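Local coordinates for DHHA1 domain protein (Clostridium perfringens, PDB 3KEW) that probably hydrolyses mischarged tRNA, as zinc-dependent editing proteins related to alanyl-tRNA synthetase do, at residues Glu155-Ala160 with Glu186-Asp191; Arg148-Asn153 with Gln207-Arg212; Asp110-Asn115 with Ile139-Lys144; Lys5-Asp10 with Ala38-Gly43. One frame throughout, in Å; residues are numbered along the deposited sequence. Where two conformers were deposited one is given.

Interaction 1 (Glu155-Ala160 with Glu186-Asp191)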
loop_
_atom_site.group_PDB
_atom_site.type_symbol
_atom_site.label_atom_id
_atom_site.label_comp_id
_atom_site.label_asym_id
_atom_site.label_seq_id
_atom_site.Cartn_x
_atom_site.Cartn_y
_atom_site.Cartn_z
ATOM N N GLU A 155 14.162 7.548 -4.106
ATOM C CA GLU A 155 14.067 6.156 -3.690
ATOM C C GLU A 155 13.034 6.020 -2.563
ATOM O O GLU A 155 13.003 6.834 -1.639
ATOM C CB GLU A 155 15.435 5.658 -3.212
ATOM C CG GLU A 155 15.518 4.151 -2.983
ATOM C CD GLU A 155 16.779 3.717 -2.252
ATOM O OE1 GLU A 155 17.574 4.583 -1.824
ATOM O OE2 GLU A 155 16.966 2.494 -2.087
ATOM N N VAL A 156 12.181 5.001 -2.669
ATOM C CA VAL A 156 11.246 4.658 -1.606
ATOM C C VAL A 156 11.619 3.276 -1.050
ATOM O O VAL A 156 11.392 2.260 -1.699
ATOM C CB VAL A 156 9.771 4.680 -2.094
ATOM C CG1 VAL A 156 8.822 4.427 -0.928
ATOM C CG2 VAL A 156 9.428 6.009 -2.781
ATOM N N LYS A 157 12.192 3.243 0.149
ATOM C CA LYS A 157 12.593 1.978 0.787
ATOM C C LYS A 157 11.514 1.417 1.716
ATOM O O LYS A 157 11.033 2.115 2.608
ATOM C CB LYS A 157 13.899 2.160 1.561
ATOM C CG LYS A 157 15.022 2.769 0.736
ATOM C CD LYS A 157 16.400 2.605 1.389
ATOM C CE LYS A 157 16.650 3.628 2.494
ATOM N NZ LYS A 157 18.076 3.651 2.926
ATOM N N SER A 158 11.122 0.166 1.477
ATOM C CA SER A 158 10.259 -0.585 2.391
ATOM C C SER A 158 11.047 -1.713 3.060
ATOM O O SER A 158 11.566 -2.606 2.387
ATOM C CB SER A 158 9.043 -1.165 1.663
ATOM O OG SER A 158 8.235 -0.137 1.133
ATOM N N TYR A 159 11.129 -1.672 4.384
ATOM C CA TYR A 159 11.954 -2.627 5.128
ATOM C C TYR A 159 11.419 -2.921 6.532
ATOM O O TYR A 159 10.681 -2.121 7.107
ATOM C CB TYR A 159 13.429 -2.179 5.176
ATOM C CG TYR A 159 13.684 -0.786 5.719
ATOM C CD1 TYR A 159 14.083 -0.592 7.040
ATOM C CD2 TYR A 159 13.561 0.337 4.899
ATOM C CE1 TYR A 159 14.326 0.691 7.540
ATOM C CE2 TYR A 159 13.794 1.618 5.385
ATOM C CZ TYR A 159 14.179 1.792 6.703
ATOM O OH TYR A 159 14.414 3.076 7.170
ATOM N N ALA A 160 11.770 -4.092 7.058
ATOM C CA ALA A 160 11.473 -4.433 8.438
ATOM C C ALA A 160 12.795 -4.405 9.187
ATOM O O ALA A 160 13.569 -5.364 9.094
ATOM C CB ALA A 160 10.822 -5.801 8.523
ATOM N N GLU A 186 10.119 4.522 3.777
ATOM C CA GLU A 186 10.924 5.731 3.799
ATOM C C GLU A 186 11.053 6.342 2.412
ATOM O O GLU A 186 11.641 5.732 1.516
ATOM C CB GLU A 186 12.316 5.412 4.349
ATOM C CG GLU A 186 13.288 6.595 4.369
ATOM C CD GLU A 186 14.695 6.190 4.798
ATOM O OE1 GLU A 186 14.902 5.013 5.160
ATOM O OE2 GLU A 186 15.598 7.053 4.772
ATOM N N ILE A 187 10.511 7.545 2.231
ATOM C CA ILE A 187 10.791 8.322 1.017
ATOM C C ILE A 187 12.126 9.035 1.246
ATOM O O ILE A 187 12.185 10.008 1.996
ATOM C CB ILE A 187 9.659 9.321 0.677
ATOM C CG1 ILE A 187 8.318 8.573 0.558
ATOM C CG2 ILE A 187 10.004 10.093 -0.614
ATOM C CD1 ILE A 187 7.082 9.459 0.445
ATOM N N VAL A 188 13.189 8.516 0.629
ATOM C CA VAL A 188 14.564 8.936 0.944
ATOM C C VAL A 188 14.772 10.438 0.755
ATOM O O VAL A 188 14.645 10.965 -0.353
ATOM C CB VAL A 188 15.634 8.111 0.162
ATOM C CG1 VAL A 188 17.038 8.641 0.425
ATOM C CG2 VAL A 188 15.556 6.637 0.548
ATOM N N GLY A 189 15.056 11.113 1.866
ATOM C CA GLY A 189 15.281 12.554 1.876
ATOM C C GLY A 189 14.071 13.370 2.300
ATOM O O GLY A 189 14.195 14.558 2.617
ATOM N N LEU A 190 12.899 12.737 2.310
ATOM C CA LEU A 190 11.657 13.444 2.615
ATOM C C LEU A 190 10.955 12.970 3.886
ATOM O O LEU A 190 10.698 13.772 4.782
ATOM C CB LEU A 190 10.690 13.384 1.425
ATOM C CG LEU A 190 9.337 14.080 1.590
ATOM C CD1 LEU A 190 9.468 15.603 1.515
ATOM C CD2 LEU A 190 8.360 13.576 0.549
ATOM N N ASP A 191 10.640 11.679 3.954
ATOM C CA ASP A 191 9.727 11.156 4.977
ATOM C C ASP A 191 10.081 9.722 5.392
ATOM O O ASP A 191 10.687 8.978 4.627
ATOM C CB ASP A 191 8.286 11.214 4.447
ATOM C CG ASP A 191 7.265 11.563 5.523
ATOM O OD1 ASP A 191 7.596 12.301 6.481
ATOM O OD2 ASP A 191 6.108 11.107 5.393
HETATM O O HOH W 1 17.237 3.922 5.861
#
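Lys157 and Glu186 form an antiparallel hydrogen-bonded pair, Lys157 giving its N to Glu186 O and taking Glu186 N on its own O at 2.8 Å. Two residues on, past the non-hydrogen-bonded pair Val156 and Ile187, Val188 N reaches Glu155 O, also at 2.8 Å. In that middle pair the CA-H of Val156 points at Glu186 O, with 3.3 Å from CA to O.

The polar side chains gather on the face of Lys157 and Glu186. Tyr159 holds its CG between backbone N and carbonyl carbon (chi1 55°), and its hydroxyl donates to Glu186 OE1 over 2.8 Å. The oxygen is met on its anti side, 32° out of the carboxylate plane, and that plane stands 61° from the ring. Water 1 uses the same OE1, donating to it at 2.7 Å while accepting from Lys157 NZ at 3.1 Å. Lys157 lies beside Glu186 and points the same way.

Apolar contacts fill the rest. Lys157 CE rests 3.7 Å from Val188 CG2, and Glu155 CB lies against that same methyl. On the other face Val156 CG2 and Ile187 CG1 are 4.4 Å apart, and both residues pack on Leu99 of helix 88-112, Ile187 also on the zinc ligand His102.

The chemistry is two-sided: an apolar face turned to the helix that carries two zinc ligands, and a polar face where one carboxylate oxygen takes two donors. The lysine ammonium, bridged to OE1 by the water and too far for a salt bridge, would be expected to favour the ionised glutamate.

Interaction 2 (Arg148-Asn153 with Gln207-Arg212)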
loop_
_atom_site.group_PDB
_atom_site.type_symbol
_atom_site.label_atom_id
_atom_site.label_comp_id
_atom_site.label_asym_id
_atom_site.label_seq_id
_atom_site.Cartn_x
_atom_site.Cartn_y
_atom_site.Cartn_z
ATOM N N ARG A 148 6.946 17.578 -8.573
ATOM C CA ARG A 148 8.367 17.852 -8.729
ATOM C C ARG A 148 9.242 16.713 -8.194
ATOM O O ARG A 148 10.231 16.341 -8.831
ATOM C CB ARG A 148 8.756 19.173 -8.058
ATOM C CG ARG A 148 10.196 19.589 -8.368
ATOM C CD ARG A 148 10.639 20.781 -7.571
ATOM N NE ARG A 148 10.853 20.465 -6.158
ATOM C CZ ARG A 148 11.981 19.976 -5.650
ATOM N NH1 ARG A 148 13.022 19.713 -6.428
ATOM N NH2 ARG A 148 12.064 19.740 -4.349
ATOM N N LEU A 149 8.876 16.160 -7.036
ATOM C CA LEU A 149 9.633 15.046 -6.461
ATOM C C LEU A 149 9.380 13.714 -7.180
ATOM O O LEU A 149 10.245 12.835 -7.152
ATOM C CB LEU A 149 9.415 14.923 -4.942
ATOM C CG LEU A 149 9.950 16.059 -4.062
ATOM C CD1 LEU A 149 9.593 15.822 -2.593
ATOM C CD2 LEU A 149 11.465 16.257 -4.243
ATOM N N ILE A 150 8.216 13.570 -7.827
ATOM C CA ILE A 150 7.978 12.445 -8.736
ATOM C C ILE A 150 9.034 12.457 -9.849
ATOM O O ILE A 150 9.718 11.451 -10.103
ATOM C CB ILE A 150 6.556 12.469 -9.367
ATOM C CG1 ILE A 150 5.486 12.119 -8.324
ATOM C CG2 ILE A 150 6.472 11.490 -10.552
ATOM C CD1 ILE A 150 4.032 12.184 -8.829
ATOM N N PHE A 151 9.197 13.623 -10.468
ATOM C CA PHE A 151 10.153 13.691 -11.545
ATOM C C PHE A 151 11.608 13.734 -11.066
ATOM O O PHE A 151 12.494 13.319 -11.810
ATOM C CB PHE A 151 9.744 14.734 -12.592
ATOM C CG PHE A 151 8.450 14.381 -13.288
ATOM C CD1 PHE A 151 7.304 15.140 -13.088
ATOM C CD2 PHE A 151 8.369 13.247 -14.098
ATOM C CE1 PHE A 151 6.103 14.800 -13.708
ATOM C CE2 PHE A 151 7.178 12.895 -14.722
ATOM C CZ PHE A 151 6.041 13.676 -14.530
ATOM N N GLU A 152 11.843 14.121 -9.812
ATOM C CA GLU A 152 13.179 13.982 -9.200
ATOM C C GLU A 152 13.532 12.516 -8.901
ATOM O O GLU A 152 14.702 12.181 -8.718
ATOM C CB GLU A 152 13.295 14.816 -7.924
ATOM C CG GLU A 152 13.462 16.317 -8.144
ATOM C CD GLU A 152 14.787 16.686 -8.786
ATOM O OE1 GLU A 152 15.813 16.053 -8.461
ATOM O OE2 GLU A 152 14.800 17.621 -9.615
ATOM N N ASN A 153 12.506 11.665 -8.846
ATOM C CA ASN A 153 12.631 10.208 -8.678
ATOM C C ASN A 153 13.349 9.744 -7.410
ATOM O O ASN A 153 14.393 9.097 -7.477
ATOM C CB ASN A 153 13.250 9.551 -9.926
ATOM C CG ASN A 153 12.950 8.061 -10.013
ATOM O OD1 ASN A 153 12.254 7.503 -9.160
ATOM N ND2 ASN A 153 13.456 7.416 -11.058
ATOM N N GLN A 207 3.906 8.393 -11.598
ATOM C CA GLN A 207 3.604 9.067 -12.890
ATOM C C GLN A 207 3.269 10.543 -12.697
ATOM O O GLN A 207 4.021 11.428 -13.123
ATOM C CB GLN A 207 2.481 8.376 -13.701
ATOM C CG GLN A 207 2.640 6.868 -13.971
ATOM C CD GLN A 207 1.338 6.229 -14.492
ATOM O OE1 GLN A 207 0.582 6.850 -15.242
ATOM N NE2 GLN A 207 1.078 4.997 -14.088
ATOM N N VAL A 208 2.134 10.783 -12.046
ATOM C CA VAL A 208 1.587 12.115 -11.807
ATOM C C VAL A 208 0.618 12.050 -10.610
ATOM O O VAL A 208 0.013 11.009 -10.338
ATOM C CB VAL A 208 0.909 12.674 -13.109
ATOM C CG1 VAL A 208 -0.331 11.869 -13.485
ATOM C CG2 VAL A 208 0.614 14.168 -13.014
ATOM N N ILE A 209 0.506 13.152 -9.880
ATOM C CA ILE A 209 -0.459 13.273 -8.794
ATOM C C ILE A 209 -1.291 14.565 -8.937
ATOM O O ILE A 209 -0.755 15.663 -9.157
ATOM C CB ILE A 209 0.235 13.139 -7.397
ATOM C CG1 ILE A 209 -0.781 13.092 -6.263
ATOM C CG2 ILE A 209 1.242 14.245 -7.163
ATOM C CD1 ILE A 209 -0.277 12.286 -5.089
ATOM N N LYS A 210 -2.606 14.413 -8.845
ATOM C CA LYS A 210 -3.512 15.537 -8.957
ATOM C C LYS A 210 -4.422 15.637 -7.741
ATOM O O LYS A 210 -5.068 14.655 -7.359
ATOM C CB LYS A 210 -4.362 15.405 -10.224
ATOM C CG LYS A 210 -3.604 15.715 -11.510
ATOM C CD LYS A 210 -4.511 15.576 -12.718
ATOM C CE LYS A 210 -3.799 15.961 -14.007
ATOM N NZ LYS A 210 -2.946 14.863 -14.515
ATOM N N ILE A 211 -4.473 16.826 -7.145
ATOM C CA ILE A 211 -5.475 17.142 -6.136
ATOM C C ILE A 211 -6.763 17.586 -6.838
ATOM O O ILE A 211 -6.763 18.520 -7.644
ATOM C CB ILE A 211 -4.946 18.182 -5.122
ATOM C CG1 ILE A 211 -3.878 17.528 -4.241
ATOM C CG2 ILE A 211 -6.095 18.792 -4.287
ATOM C CD1 ILE A 211 -3.146 18.477 -3.289
ATOM N N ARG A 212 -7.849 16.892 -6.518
ATOM C CA ARG A 212 -9.148 17.057 -7.167
ATOM C C ARG A 212 -9.951 18.215 -6.589
ATOM O O ARG A 212 -10.431 19.089 -7.317
ATOM C CB ARG A 212 -9.965 15.771 -6.986
ATOM C CG ARG A 212 -9.689 14.687 -8.006
ATOM C CD ARG A 212 -10.593 14.867 -9.206
ATOM N NE ARG A 212 -10.484 13.763 -10.148
ATOM C CZ ARG A 212 -11.261 12.685 -10.139
ATOM N NH1 ARG A 212 -12.215 12.548 -9.227
ATOM N NH2 ARG A 212 -11.076 11.742 -11.048
#
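Ile150, near the end of helix 136-152, pushes its two branches into the backbone of Gln207-Ile209. Its CG2 methyl sits 3.6 Å from Gln207 O, while the other branch carries CD1 forward to 3.8 Å from Ile209 N. CD1 also meets the Ile209 CG2 methyl, again at 3.8 Å, the two side chains crossing obliquely. With CG2 anti to the backbone N and CG1 beside it (chi1 -72°), the two branches reach different points of the 207-209 backbone.

Phe151 comes second. In one of the two conformers modelled for Phe151, CZ approaches Gln207 O to 3.3 Å at an oblique angle; the second conformer makes this approach less certain. Under the same caution, Ile150 CG2 lies 4.3 Å above the plane of that ring, over its centre.

Further out, several bonds fix both partners. Leu149 O accepts from Thr203 OG1, and Asn147 ND2 donates to Ile209 O, tying helix to strand one turn earlier. Gln207 NE2 is held by Asn229 OD1, and Val208 pairs by backbone with Gly228. Leu103 and Leu104 of helix 88-112 close in on Ile150 and Ile209 respectively.

No hydrogen bond joins the two segments themselves. The first shell is mostly methyl against peptide and methyl against methyl, with one less certain ring approach, so it can set how closely helix and strand lie but gives little direction; the directional grip comes from the polar residues around it.

Interaction 3 (Asp110-Asn115 with Ile139-Lys144)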
loop_
_atom_site.group_PDB
_atom_site.type_symbol
_atom_site.label_atom_id
_atom_site.label_comp_id
_atom_site.label_asym_id
_atom_site.label_seq_id
_atom_site.Cartn_x
_atom_site.Cartn_y
_atom_site.Cartn_z
ATOM N N ASP A 110 6.990 19.170 4.993
ATOM C CA ASP A 110 8.276 19.747 4.600
ATOM C C ASP A 110 8.152 21.229 4.232
ATOM O O ASP A 110 8.973 22.042 4.654
ATOM C CB ASP A 110 8.895 18.966 3.442
ATOM C CG ASP A 110 10.213 19.553 2.987
ATOM O OD1 ASP A 110 10.262 20.084 1.859
ATOM O OD2 ASP A 110 11.192 19.496 3.763
ATOM N N LEU A 111 7.114 21.570 3.473
ATOM C CA LEU A 111 6.906 22.946 3.030
ATOM C C LEU A 111 6.310 23.853 4.110
ATOM O O LEU A 111 6.830 24.944 4.352
ATOM C CB LEU A 111 6.031 22.991 1.771
ATOM C CG LEU A 111 6.516 22.336 0.471
ATOM C CD1 LEU A 111 5.478 22.546 -0.608
ATOM C CD2 LEU A 111 7.875 22.860 0.025
ATOM N N PHE A 112 5.232 23.399 4.756
ATOM C CA PHE A 112 4.430 24.265 5.629
ATOM C C PHE A 112 4.365 23.857 7.102
ATOM O O PHE A 112 3.719 24.544 7.895
ATOM C CB PHE A 112 2.999 24.388 5.087
ATOM C CG PHE A 112 2.928 24.698 3.621
ATOM C CD1 PHE A 112 3.361 25.934 3.132
ATOM C CD2 PHE A 112 2.430 23.755 2.727
ATOM C CE1 PHE A 112 3.302 26.217 1.773
ATOM C CE2 PHE A 112 2.358 24.030 1.371
ATOM C CZ PHE A 112 2.793 25.266 0.887
ATOM N N GLY A 113 5.011 22.747 7.464
ATOM C CA GLY A 113 4.918 22.201 8.823
ATOM C C GLY A 113 3.549 21.641 9.160
ATOM O O GLY A 113 3.214 21.471 10.333
ATOM N N ALA A 114 2.755 21.349 8.130
ATOM C CA ALA A 114 1.377 20.921 8.318
ATOM C C ALA A 114 1.288 19.403 8.498
ATOM O O ALA A 114 1.791 18.638 7.667
ATOM C CB ALA A 114 0.533 21.376 7.152
ATOM N N ASN A 115 0.631 18.978 9.579
ATOM C CA ASN A 115 0.581 17.572 9.955
ATOM C C ASN A 115 -0.621 16.859 9.347
ATOM O O ASN A 115 -1.618 17.487 9.058
ATOM C CB ASN A 115 0.565 17.445 11.484
ATOM C CG ASN A 115 1.889 17.827 12.106
ATOM O OD1 ASN A 115 2.827 17.030 12.131
ATOM N ND2 ASN A 115 1.978 19.054 12.602
ATOM N N ILE A 139 -2.180 24.576 -0.922
ATOM C CA ILE A 139 -2.566 23.275 -1.446
ATOM C C ILE A 139 -1.952 23.038 -2.828
ATOM O O ILE A 139 -1.297 22.004 -3.055
ATOM C CB ILE A 139 -4.100 23.118 -1.432
ATOM C CG1 ILE A 139 -4.585 22.979 0.018
ATOM C CG2 ILE A 139 -4.554 21.917 -2.291
ATOM C CD1 ILE A 139 -6.080 22.919 0.177
ATOM N N ARG A 140 -2.100 24.019 -3.723
ATOM C CA ARG A 140 -1.518 23.926 -5.075
ATOM C C ARG A 140 0.011 23.920 -5.072
ATOM O O ARG A 140 0.621 23.303 -5.940
ATOM C CB ARG A 140 -2.063 25.016 -6.011
ATOM C CG ARG A 140 -3.561 24.902 -6.324
ATOM C CD ARG A 140 -3.910 23.614 -7.011
ATOM N NE ARG A 140 -5.360 23.462 -7.138
ATOM C CZ ARG A 140 -5.976 22.333 -7.486
ATOM N NH1 ARG A 140 -5.274 21.234 -7.732
ATOM N NH2 ARG A 140 -7.301 22.304 -7.581
ATOM N N GLU A 141 0.630 24.584 -4.092
ATOM C CA GLU A 141 2.087 24.514 -3.936
ATOM C C GLU A 141 2.571 23.121 -3.497
ATOM O O GLU A 141 3.660 22.680 -3.884
ATOM C CB GLU A 141 2.584 25.581 -2.958
ATOM C CG GLU A 141 2.685 26.965 -3.570
ATOM C CD GLU A 141 2.961 28.066 -2.551
ATOM O OE1 GLU A 141 3.086 27.770 -1.340
ATOM O OE2 GLU A 141 3.051 29.240 -2.970
ATOM N N ALA A 142 1.761 22.430 -2.693
ATOM C CA ALA A 142 2.101 21.073 -2.259
ATOM C C ALA A 142 1.946 20.064 -3.401
ATOM O O ALA A 142 2.804 19.207 -3.584
ATOM C CB ALA A 142 1.268 20.666 -1.042
ATOM N N GLU A 143 0.858 20.197 -4.161
ATOM C CA GLU A 143 0.635 19.451 -5.405
ATOM C C GLU A 143 1.798 19.600 -6.401
ATOM O O GLU A 143 2.262 18.613 -6.978
ATOM C CB GLU A 143 -0.672 19.908 -6.056
ATOM C CG GLU A 143 -1.088 19.091 -7.293
ATOM C CD GLU A 143 -2.279 19.682 -8.034
ATOM O OE1 GLU A 143 -3.165 18.914 -8.463
ATOM O OE2 GLU A 143 -2.340 20.919 -8.197
ATOM N N LYS A 144 2.271 20.834 -6.574
ATOM C CA LYS A 144 3.391 21.141 -7.461
ATOM C C LYS A 144 4.671 20.458 -6.992
ATOM O O LYS A 144 5.380 19.822 -7.791
ATOM C CB LYS A 144 3.599 22.654 -7.529
ATOM C CG LYS A 144 4.341 23.147 -8.758
ATOM C CD LYS A 144 4.409 24.676 -8.767
ATOM C CE LYS A 144 5.059 25.208 -10.040
ATOM N NZ LYS A 144 5.207 26.692 -9.989
#
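The Phe112 ring presents its edge to Glu141: CZ is 3.4 Å from OE1, and CE1 is almost as near. The carboxylate is nearly coplanar with the ring, 15° apart, although the two side chains cross at about a right angle. Glu141 CB and Ala142 CB lie at the ring's edge too, the latter 4.3 Å from Phe112 CE2. Over the centre of one face sits Leu111 CB, 3.7 Å above the plane. An oxygen facing the ring's C-H rim would be expected to be mildly favourable, since those hydrogens carry a slight positive charge.

Leu111 itself reaches across with one methyl, CD1, which touches Glu141 O at 3.7 Å and Ala142 CA beyond it. The other flat pair belongs to helix 136-152 alone: Arg140 NH1 makes a salt bridge to Glu143 OE2 at 3.0 Å, in the guanidinium plane but from above the carboxylate plane, and both groups also hold the backbone of Ile211.

Helix 88-112 ends here, Gly113 leaving helical angles with positive phi. Ala142, touched also by Phe108, lies where its final turn meets helix 136-152. This is helix-helix packing beside a four-stranded antiparallel sheet, whose strand 209-217 meets Ile139 through Ile211 and Trp214.

Interaction 4 (Lys5-Asp10 with Ala38-Gly43)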
loop_
_atom_site.group_PDB
_atom_site.type_symbol
_atom_site.label_atom_id
_atom_site.label_comp_id
_atom_site.label_asym_id
_atom_site.label_seq_id
_atom_site.Cartn_x
_atom_site.Cartn_y
_atom_site.Cartn_z
ATOM N N LYS A 5 5.769 -14.671 2.598
ATOM C CA LYS A 5 5.014 -13.527 2.071
ATOM C C LYS A 5 5.874 -12.693 1.111
ATOM O O LYS A 5 6.627 -11.800 1.523
ATOM C CB LYS A 5 4.400 -12.695 3.208
ATOM C CG LYS A 5 3.565 -13.561 4.155
ATOM C CD LYS A 5 2.815 -12.802 5.232
ATOM C CE LYS A 5 3.710 -12.209 6.297
ATOM N NZ LYS A 5 2.860 -11.684 7.405
ATOM N N LEU A 6 5.733 -13.004 -0.175
ATOM C CA LEU A 6 6.570 -12.445 -1.247
ATOM C C LEU A 6 6.406 -10.942 -1.466
ATOM O O LEU A 6 7.374 -10.258 -1.804
ATOM C CB LEU A 6 6.337 -13.211 -2.558
ATOM C CG LEU A 6 6.879 -14.650 -2.611
ATOM C CD1 LEU A 6 6.356 -15.390 -3.827
ATOM C CD2 LEU A 6 8.410 -14.663 -2.594
ATOM N N TYR A 7 5.190 -10.441 -1.231
ATOM C CA TYR A 7 4.852 -9.018 -1.363
ATOM C C TYR A 7 5.706 -8.081 -0.510
ATOM O O TYR A 7 5.871 -6.913 -0.855
ATOM C CB TYR A 7 3.348 -8.776 -1.129
ATOM C CG TYR A 7 2.747 -9.365 0.135
ATOM C CD1 TYR A 7 2.028 -10.562 0.098
ATOM C CD2 TYR A 7 2.866 -8.705 1.362
ATOM C CE1 TYR A 7 1.469 -11.099 1.251
ATOM C CE2 TYR A 7 2.318 -9.233 2.510
ATOM C CZ TYR A 7 1.624 -10.427 2.452
ATOM O OH TYR A 7 1.066 -10.933 3.600
ATOM N N TYR A 8 6.233 -8.589 0.603
ATOM C CA TYR A 8 7.165 -7.836 1.443
ATOM C C TYR A 8 8.643 -8.095 1.105
ATOM O O TYR A 8 9.529 -7.477 1.694
ATOM C CB TYR A 8 6.930 -8.134 2.926
ATOM C CG TYR A 8 5.725 -7.463 3.564
ATOM C CD1 TYR A 8 5.016 -8.105 4.587
ATOM C CD2 TYR A 8 5.289 -6.193 3.154
ATOM C CE1 TYR A 8 3.913 -7.501 5.200
ATOM C CE2 TYR A 8 4.171 -5.577 3.755
ATOM C CZ TYR A 8 3.490 -6.241 4.775
ATOM O OH TYR A 8 2.396 -5.656 5.377
ATOM N N GLU A 9 8.904 -9.012 0.172
ATOM C CA GLU A 9 10.272 -9.315 -0.256
ATOM C C GLU A 9 10.605 -8.603 -1.566
ATOM O O GLU A 9 11.653 -7.960 -1.687
ATOM C CB GLU A 9 10.491 -10.833 -0.391
ATOM C CG GLU A 9 10.348 -11.634 0.921
ATOM C CD GLU A 9 11.187 -11.070 2.058
ATOM O OE1 GLU A 9 12.394 -10.817 1.852
ATOM O OE2 GLU A 9 10.631 -10.875 3.162
ATOM N N ASP A 10 9.699 -8.735 -2.528
ATOM C CA ASP A 10 9.756 -8.034 -3.804
ATOM C C ASP A 10 8.331 -7.689 -4.221
ATOM O O ASP A 10 7.568 -8.550 -4.666
ATOM C CB ASP A 10 10.444 -8.901 -4.866
ATOM C CG ASP A 10 10.628 -8.184 -6.208
ATOM O OD1 ASP A 10 11.255 -8.799 -7.089
ATOM O OD2 ASP A 10 10.168 -7.028 -6.398
ATOM N N ALA A 38 2.383 -14.007 -3.191
ATOM C CA ALA A 38 2.551 -12.598 -3.522
ATOM C C ALA A 38 1.207 -11.867 -3.455
ATOM O O ALA A 38 1.122 -10.694 -3.806
ATOM C CB ALA A 38 3.186 -12.446 -4.917
ATOM N N PHE A 39 0.154 -12.567 -3.018
ATOM C CA PHE A 39 -1.162 -11.946 -2.826
ATOM C C PHE A 39 -1.177 -11.196 -1.495
ATOM O O PHE A 39 -1.075 -11.811 -0.425
ATOM C CB PHE A 39 -2.302 -12.983 -2.879
ATOM C CG PHE A 39 -2.539 -13.581 -4.255
ATOM C CD1 PHE A 39 -3.498 -13.038 -5.111
ATOM C CD2 PHE A 39 -1.815 -14.688 -4.689
ATOM C CE1 PHE A 39 -3.709 -13.565 -6.389
ATOM C CE2 PHE A 39 -2.031 -15.239 -5.961
ATOM C CZ PHE A 39 -2.976 -14.670 -6.815
ATOM N N PHE A 40 -1.276 -9.864 -1.572
ATOM C CA PHE A 40 -1.413 -8.996 -0.395
ATOM C C PHE A 40 -2.820 -9.209 0.152
ATOM O O PHE A 40 -3.785 -9.180 -0.631
ATOM C CB PHE A 40 -1.212 -7.531 -0.815
ATOM C CG PHE A 40 -1.070 -6.550 0.332
ATOM C CD1 PHE A 40 -1.799 -5.356 0.331
ATOM C CD2 PHE A 40 -0.190 -6.791 1.386
ATOM C CE1 PHE A 40 -1.661 -4.423 1.368
ATOM C CE2 PHE A 40 -0.047 -5.873 2.429
ATOM C CZ PHE A 40 -0.779 -4.677 2.417
ATOM N N PRO A 41 -2.943 -9.499 1.466
ATOM C CA PRO A 41 -4.261 -9.613 2.122
ATOM C C PRO A 41 -4.940 -8.266 2.455
ATOM O O PRO A 41 -6.154 -8.231 2.723
ATOM C CB PRO A 41 -3.942 -10.381 3.413
ATOM C CG PRO A 41 -2.521 -10.026 3.724
ATOM C CD PRO A 41 -1.837 -9.786 2.402
ATOM N N GLY A 42 -4.167 -7.182 2.417
ATOM C CA GLY A 42 -4.614 -5.880 2.899
ATOM C C GLY A 42 -3.775 -5.446 4.086
ATOM O O GLY A 42 -3.179 -6.289 4.756
ATOM N N GLY A 43 -3.723 -4.139 4.349
ATOM C CA GLY A 43 -2.921 -3.596 5.453
ATOM C C GLY A 43 -2.608 -2.114 5.322
ATOM O O GLY A 43 -2.399 -1.609 4.220
#
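Tyr7 and Phe40 form an edge-to-face (T-shaped) pair, the edge of Phe40 directed at the face of Tyr7, with centroids 5.3 Å apart and planes at 72°. Phe40 CD2 comes down 3.6 Å from Tyr7 CD2, offset toward the rim. Phe40 CA adds a CH-pi contact, 4.1 Å from the Tyr7 centroid and over the ring.

CG of Tyr7 stands between backbone N and carbonyl carbon (chi1 51°), and the ring beyond it meets Ala38 to Pro41. Its CE1 is 3.1 Å from Phe39 O, approached obliquely, and its OH lies 3.3 Å from Pro41 CD, with tyrosine and proline crossing at about a right angle. Tyr8 meets the edge of Phe40 through its hydroxyl, 3.8 Å from CE2; that hydroxyl is hydrogen-bonded to Cys196 O, beside the zinc ligand Cys195. At the other end Leu6 CB packs on Ala38 CB.

The 5-10 segment, with a 3-10 turn at residues 6-8, thus sits on the loop that opens into the family's glycine-rich stretch. Strand 67-72 reaches Tyr7 through Val68, strand 56-64 flanks Phe39 and Pro41, and Phe16 of strand 15-26 touches both Leu6 and Ala38, placing the contact against the beta barrel.

Along the chain, interaction 4 closes first, then interaction 3, and interaction 1 is nested inside the loop closed by interaction 2. Interaction 4 belongs to the barrel part, about 31 Å between centres from interaction 3 and on the opposite side of the chain's centre. Interactions 2 and 3 share helix 136-152, their centres about 13 Å apart, and meet where Ile211 N and O bond Glu143 and Arg140. Leu190 links interaction 1 to both, packing on Leu149 and Asp110. Helix 88-112, bearing zinc ligands His98 and His102, runs among interactions 1, 2 and 3, while interactions 1 and 4 both come within about 9 Å of the zinc through Ile187 and Phe40, bringing the two parts together around the metal site.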